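Local coordinates for protein hydrogenase maturation factor (Thermoanaerobacter tengcongensis, PDB 3VTH) that probably transfers the carbamoyl group of carbamoyl phosphate, with ATP, to the C-terminal cysteine of HypE during [NiFe]-hydrogenase maturation, at residues P27-I32 with L49-E54; S168-Y171 with R177-H180. All blocks are in the same frame, centred on the assembly; numbering follows the deposited sequence.

Overall arrangement
Both contacts lie about 34 Å from the centre of the chain, on the same side, with their own centres about 17 Å apart. Contact 1 comes first along the sequence and joins helix 25-35 to strand 48-55 in the mixed five-stranded sheet of the acylphosphatase region. Contact 2 opens only after contact 1 has closed; it ties the end of helix 165-171 to the following loop in the second zinc finger. The two regions meet directly: Phe179 packs on Pro27 and Phe30, with Phe30 CD1 3.4 Å from Phe179 CE1. Helix 25-35 thus joins the acylphosphatase and zinc-binding modules, packing on its sheet through Val29 and on the finger through Pro27 and Phe30; Phe179 also touches strand 93-95.

Contact 1: residues P27-I32 with L49-E54; sequences PFVFNI and LYIEVE
Val29 on helix 25-35 sits above Ile51 of strand 48-55, their CA atoms 8.4 Å apart, the nearest CA pair between the helical and strand segments. Its two methyls divide the work. CG2, anti to the carbonyl carbon, reaches Ile51 CD1 at 3.9 Å and Leu49 CD2 at 4.1 Å, while CG1 rests 4.2 Å from Ile51 CG1. Val29 and Ile51 come tip to tip, whereas Leu49 slides past the valine in the opposite direction and offers only one methyl. Leu49 and Ile51 are alternate residues of the strand and share its helix-facing side. Tyr50 and Glu52 use the other side, where Tyr50 OH hydrogen-bonds Glu52 OE2 at 2.5 Å, on the anti side of the carboxylate; Glu52 OE1 has Lys88 and Tyr90 as further partners. Phe63 of helix 57-69 also packs on Val29, consistent with the two helices lying side by side on one face of the sheet in the acylphosphatase fold. Leu49 additionally touches Asn44, a predicted active-site residue. With three branched aliphatic side chains, all buried, and no hydrogen bond between the segments, the joint rests on van der Waals packing and the exclusion of water.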
loop_
_atom_site.group_PDB
_atom_site.type_symbol
_atom_site.label_atom_id
_atom_site.label_comp_id
_atom_site.label_asym_id
_atom_site.label_seq_id
_atom_site.Cartn_x
_atom_site.Cartn_y
_atom_site.Cartn_z
ATOM N N PRO A 27 -26.050 11.748 11.193
ATOM C CA PRO A 27 -26.306 12.313 12.529
ATOM C C PRO A 27 -25.688 13.702 12.758
ATOM O O PRO A 27 -26.311 14.534 13.415
ATOM C CB PRO A 27 -25.692 11.279 13.496
ATOM C CG PRO A 27 -24.827 10.392 12.656
ATOM C CD PRO A 27 -25.454 10.395 11.284
ATOM N N PHE A 28 -24.487 13.938 12.224
ATOM C CA PHE A 28 -23.855 15.253 12.267
ATOM C C PHE A 28 -24.786 16.339 11.664
ATOM O O PHE A 28 -25.044 17.360 12.288
ATOM C CB PHE A 28 -22.501 15.201 11.529
ATOM C CG PHE A 28 -21.807 16.538 11.405
ATOM C CD1 PHE A 28 -21.612 17.116 10.163
ATOM C CD2 PHE A 28 -21.356 17.215 12.533
ATOM C CE1 PHE A 28 -20.973 18.356 10.031
ATOM C CE2 PHE A 28 -20.718 18.459 12.414
ATOM C CZ PHE A 28 -20.520 19.021 11.153
ATOM N N VAL A 29 -25.309 16.087 10.469
ATOM C CA VAL A 29 -26.176 17.067 9.793
ATOM C C VAL A 29 -27.449 17.283 10.590
ATOM O O VAL A 29 -27.891 18.417 10.762
ATOM C CB VAL A 29 -26.461 16.636 8.325
ATOM C CG1 VAL A 29 -27.683 17.356 7.723
ATOM C CG2 VAL A 29 -25.201 16.883 7.470
ATOM N N PHE A 30 -28.025 16.197 11.095
ATOM C CA PHE A 30 -29.228 16.309 11.904
ATOM C C PHE A 30 -29.004 17.275 13.066
ATOM O O PHE A 30 -29.831 18.155 13.343
ATOM C CB PHE A 30 -29.655 14.936 12.440
ATOM C CG PHE A 30 -30.871 14.990 13.325
ATOM C CD1 PHE A 30 -30.741 15.207 14.692
ATOM C CD2 PHE A 30 -32.150 14.818 12.788
ATOM C CE1 PHE A 30 -31.882 15.265 15.532
ATOM C CE2 PHE A 30 -33.297 14.874 13.610
ATOM C CZ PHE A 30 -33.168 15.096 14.979
ATOM N N ASN A 31 -27.880 17.087 13.738
ATOM C CA ASN A 31 -27.614 17.839 14.953
ATOM C C ASN A 31 -27.334 19.315 14.671
ATOM O O ASN A 31 -27.844 20.173 15.385
ATOM C CB ASN A 31 -26.513 17.167 15.787
ATOM C CG ASN A 31 -26.983 15.860 16.437
ATOM O OD1 ASN A 31 -26.370 14.799 16.257
ATOM N ND2 ASN A 31 -28.078 15.930 17.191
ATOM N N ILE A 32 -26.575 19.624 13.623
ATOM C CA ILE A 32 -26.346 21.034 13.304
ATOM C C ILE A 32 -27.595 21.687 12.666
ATOM O O ILE A 32 -27.870 22.871 12.894
ATOM C CB ILE A 32 -25.027 21.279 12.509
ATOM C CG1 ILE A 32 -25.017 20.534 11.176
ATOM C CG2 ILE A 32 -23.803 20.833 13.347
ATOM C CD1 ILE A 32 -23.982 21.077 10.187
ATOM N N LEU A 49 -23.896 12.385 -0.245
ATOM C CA LEU A 49 -24.812 12.855 0.774
ATOM C C LEU A 49 -25.704 13.926 0.172
ATOM O O LEU A 49 -25.226 14.811 -0.542
ATOM C CB LEU A 49 -24.041 13.374 1.995
ATOM C CG LEU A 49 -24.916 13.797 3.182
ATOM C CD1 LEU A 49 -25.392 12.588 3.981
ATOM C CD2 LEU A 49 -24.164 14.769 4.053
ATOM N N TYR A 50 -27.001 13.792 0.419
ATOM C CA TYR A 50 -28.016 14.726 -0.049
ATOM C C TYR A 50 -28.711 15.418 1.135
ATOM O O TYR A 50 -29.171 14.761 2.095
ATOM C CB TYR A 50 -29.041 13.968 -0.883
ATOM C CG TYR A 50 -30.157 14.812 -1.458
ATOM C CD1 TYR A 50 -31.222 15.230 -0.668
ATOM C CD2 TYR A 50 -30.152 15.172 -2.801
ATOM C CE1 TYR A 50 -32.268 15.984 -1.210
ATOM C CE2 TYR A 50 -31.173 15.934 -3.346
ATOM C CZ TYR A 50 -32.228 16.332 -2.545
ATOM O OH TYR A 50 -33.232 17.080 -3.091
ATOM N N ILE A 51 -28.809 16.741 1.049
ATOM C CA ILE A 51 -29.413 17.566 2.103
ATOM C C ILE A 51 -30.375 18.571 1.490
ATOM O O ILE A 51 -30.074 19.169 0.455
ATOM C CB ILE A 51 -28.342 18.364 2.896
ATOM C CG1 ILE A 51 -27.311 17.436 3.553
ATOM C CG2 ILE A 51 -28.994 19.245 3.984
ATOM C CD1 ILE A 51 -25.996 18.144 3.911
ATOM N N GLU A 52 -31.531 18.738 2.131
ATOM C CA GLU A 52 -32.451 19.848 1.862
ATOM C C GLU A 52 -32.669 20.568 3.189
ATOM O O GLU A 52 -33.076 19.937 4.175
ATOM C CB GLU A 52 -33.801 19.340 1.353
ATOM C CG GLU A 52 -33.771 18.725 -0.045
ATOM C CD GLU A 52 -35.154 18.325 -0.580
ATOM O OE1 GLU A 52 -36.185 18.805 -0.055
ATOM O OE2 GLU A 52 -35.201 17.523 -1.548
ATOM N N VAL A 53 -32.368 21.865 3.227
ATOM C CA VAL A 53 -32.602 22.672 4.437
ATOM C C VAL A 53 -33.441 23.892 4.096
ATOM O O VAL A 53 -33.272 24.483 3.024
ATOM C CB VAL A 53 -31.287 23.114 5.145
ATOM C CG1 VAL A 53 -30.669 21.945 5.919
ATOM C CG2 VAL A 53 -30.275 23.685 4.137
ATOM N N GLU A 54 -34.360 24.227 5.001
ATOM C CA GLU A 54 -35.201 25.417 4.906
ATOM C C GLU A 54 -35.104 26.166 6.219
ATOM O O GLU A 54 -35.239 25.561 7.285
ATOM C CB GLU A 54 -36.678 25.050 4.661
ATOM C CG GLU A 54 -36.866 24.059 3.525
ATOM C CD GLU A 54 -38.308 23.843 3.116
ATOM O OE1 GLU A 54 -38.497 23.447 1.946
ATOM O OE2 GLU A 54 -39.241 24.046 3.936
#

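Contact 2: residues S168-Y171 with R177-H180; sequences SREY and RRFH
Tyr171 and His180 stack face to face, ring centroids 4.5 Å apart and planes inclined by 26°. Tyr171 CE1 lies over the centre of the imidazole, while His180 CA sits over the CD2-CE2 side of the phenol ring, 3.7 Å from the Tyr171 ring centroid, as a CH-pi contact. Beside the stack, His180 N donates to Tyr171 O at 2.8 Å, a nearly straight bond (168°) that uses a lone pair in the carbonyl plane. The same oxygen takes a CA-H...O contact from Phe179 and lies 3.3 Å from Phe179 CD2, and Tyr171 CA approaches Arg178 O in a second such contact. Although the side chain of Tyr171 leaves its backbone pointing away from the loop, CG lies anti to the backbone N (chi1 -177°), which lays the ring across His180; its OH is hydrogen-bonded to Gln182 NE2. Replacing Tyr171 with an alanine would probably leave the imidazole and His180 CA without their aromatic cover and Gln182 NE2 without this partner.

Further out, Glu170 and Arg178 do not pair directly: Glu170 OE2 and Arg178 NH1 stand 4.9 Å apart. A water lies between them at the edge of the Arg178 guanidinium, in its plane, accepting from Arg178 NH1 at 2.9 Å and giving Glu170 OE2 a weak bond. Each charge has a stronger mate, Arg128 for Glu170 and Glu120 for Arg178, and Asn135 O receives Arg178 NE. Arg178 also packs on Cys117, a ligand of the first zinc ion, and Glu170 lies near Cys167, a ligand of the second. The short helix that begins just after Cys164 and carries Cys167, held to the loop that leads toward Cys186 and Cys189, belongs to a Cys4 zinc finger of the HypF type, here packed against the neighbouring finger through Arg178.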
loop_
_atom_site.group_PDB
_atom_site.type_symbol
_atom_site.label_atom_id
_atom_site.label_comp_id
_atom_site.label_asym_id
_atom_site.label_seq_id
_atom_site.Cartn_x
_atom_site.Cartn_y
_atom_site.Cartn_z
ATOM N N SER A 168 -30.843 0.008 19.918
ATOM C CA SER A 168 -31.849 0.746 19.158
ATOM C C SER A 168 -32.252 2.071 19.832
ATOM O O SER A 168 -32.472 3.083 19.148
ATOM C CB SER A 168 -33.082 -0.118 18.944
ATOM O OG SER A 168 -34.066 0.605 18.230
ATOM N N ARG A 169 -32.295 2.084 21.154
ATOM C CA ARG A 169 -32.546 3.297 21.914
ATOM C C ARG A 169 -31.427 4.302 21.723
ATOM O O ARG A 169 -31.657 5.445 21.490
ATOM C CB ARG A 169 -32.771 2.999 23.404
ATOM C CG ARG A 169 -34.140 2.391 23.690
ATOM C CD ARG A 169 -34.556 2.235 25.177
ATOM N NE ARG A 169 -33.442 2.021 26.094
ATOM C CZ ARG A 169 -33.226 0.920 26.816
ATOM N NH1 ARG A 169 -34.056 -0.107 26.778
ATOM N NH2 ARG A 169 -32.168 0.857 27.594
ATOM N N GLU A 170 -30.200 3.839 21.790
ATOM C CA GLU A 170 -29.040 4.682 21.535
ATOM C C GLU A 170 -29.066 5.241 20.114
ATOM O O GLU A 170 -28.823 6.434 19.902
ATOM C CB GLU A 170 -27.747 3.888 21.728
ATOM C CG GLU A 170 -27.434 3.500 23.169
ATOM C CD GLU A 170 -26.131 2.697 23.251
ATOM O OE1 GLU A 170 -25.874 1.879 22.350
ATOM O OE2 GLU A 170 -25.357 2.890 24.205
ATOM N N TYR A 171 -29.356 4.362 19.155
ATOM C CA TYR A 171 -29.455 4.710 17.733
ATOM C C TYR A 171 -30.479 5.830 17.495
ATOM O O TYR A 171 -30.262 6.715 16.658
ATOM C CB TYR A 171 -29.839 3.463 16.928
ATOM C CG TYR A 171 -29.908 3.658 15.426
ATOM C CD1 TYR A 171 -31.077 4.128 14.804
ATOM C CD2 TYR A 171 -28.811 3.366 14.623
ATOM C CE1 TYR A 171 -31.130 4.291 13.408
ATOM C CE2 TYR A 171 -28.866 3.523 13.237
ATOM C CZ TYR A 171 -30.014 3.983 12.642
ATOM O OH TYR A 171 -30.035 4.149 11.270
ATOM N N ARG A 177 -23.956 9.552 21.509
ATOM C CA ARG A 177 -22.939 9.697 20.476
ATOM C C ARG A 177 -23.077 8.634 19.391
ATOM O O ARG A 177 -22.519 8.789 18.296
ATOM C CB ARG A 177 -21.523 9.776 21.056
ATOM C CG ARG A 177 -20.917 8.457 21.459
ATOM C CD ARG A 177 -19.502 8.680 21.982
ATOM N NE ARG A 177 -18.792 7.414 22.074
ATOM C CZ ARG A 177 -18.085 6.882 21.083
ATOM N NH1 ARG A 177 -17.974 7.512 19.921
ATOM N NH2 ARG A 177 -17.475 5.729 21.261
ATOM N N ARG A 178 -23.854 7.583 19.680
ATOM C CA ARG A 178 -24.171 6.560 18.670
ATOM C C ARG A 178 -25.531 6.770 17.981
ATOM O O ARG A 178 -26.067 5.839 17.368
ATOM C CB ARG A 178 -24.084 5.144 19.263
ATOM C CG ARG A 178 -22.662 4.683 19.468
ATOM C CD ARG A 178 -22.601 3.283 20.078
ATOM N NE ARG A 178 -21.212 2.851 20.206
ATOM C CZ ARG A 178 -20.447 3.112 21.262
ATOM N NH1 ARG A 178 -20.936 3.803 22.297
ATOM N NH2 ARG A 178 -19.190 2.684 21.274
ATOM N N PHE A 179 -26.070 7.986 18.078
ATOM C CA PHE A 179 -27.245 8.392 17.297
ATOM C C PHE A 179 -27.026 8.076 15.816
ATOM O O PHE A 179 -26.047 8.534 15.214
ATOM C CB PHE A 179 -27.484 9.894 17.485
ATOM C CG PHE A 179 -28.715 10.424 16.802
ATOM C CD1 PHE A 179 -28.606 11.433 15.850
ATOM C CD2 PHE A 179 -29.985 9.954 17.138
ATOM C CE1 PHE A 179 -29.752 11.961 15.225
ATOM C CE2 PHE A 179 -31.138 10.472 16.527
ATOM C CZ PHE A 179 -31.015 11.471 15.565
ATOM N N HIS A 180 -27.921 7.272 15.245
ATOM C CA HIS A 180 -27.805 6.825 13.849
ATOM C C HIS A 180 -26.430 6.275 13.454
ATOM O O HIS A 180 -25.955 6.492 12.326
ATOM C CB HIS A 180 -28.267 7.933 12.894
ATOM C CG HIS A 180 -29.753 7.989 12.738
ATOM N ND1 HIS A 180 -30.387 7.678 11.554
ATOM C CD2 HIS A 180 -30.737 8.266 13.632
ATOM C CE1 HIS A 180 -31.694 7.803 11.712
ATOM N NE2 HIS A 180 -31.932 8.155 12.965
HETATM O O HOH W 1 -23.525 4.942 22.954
#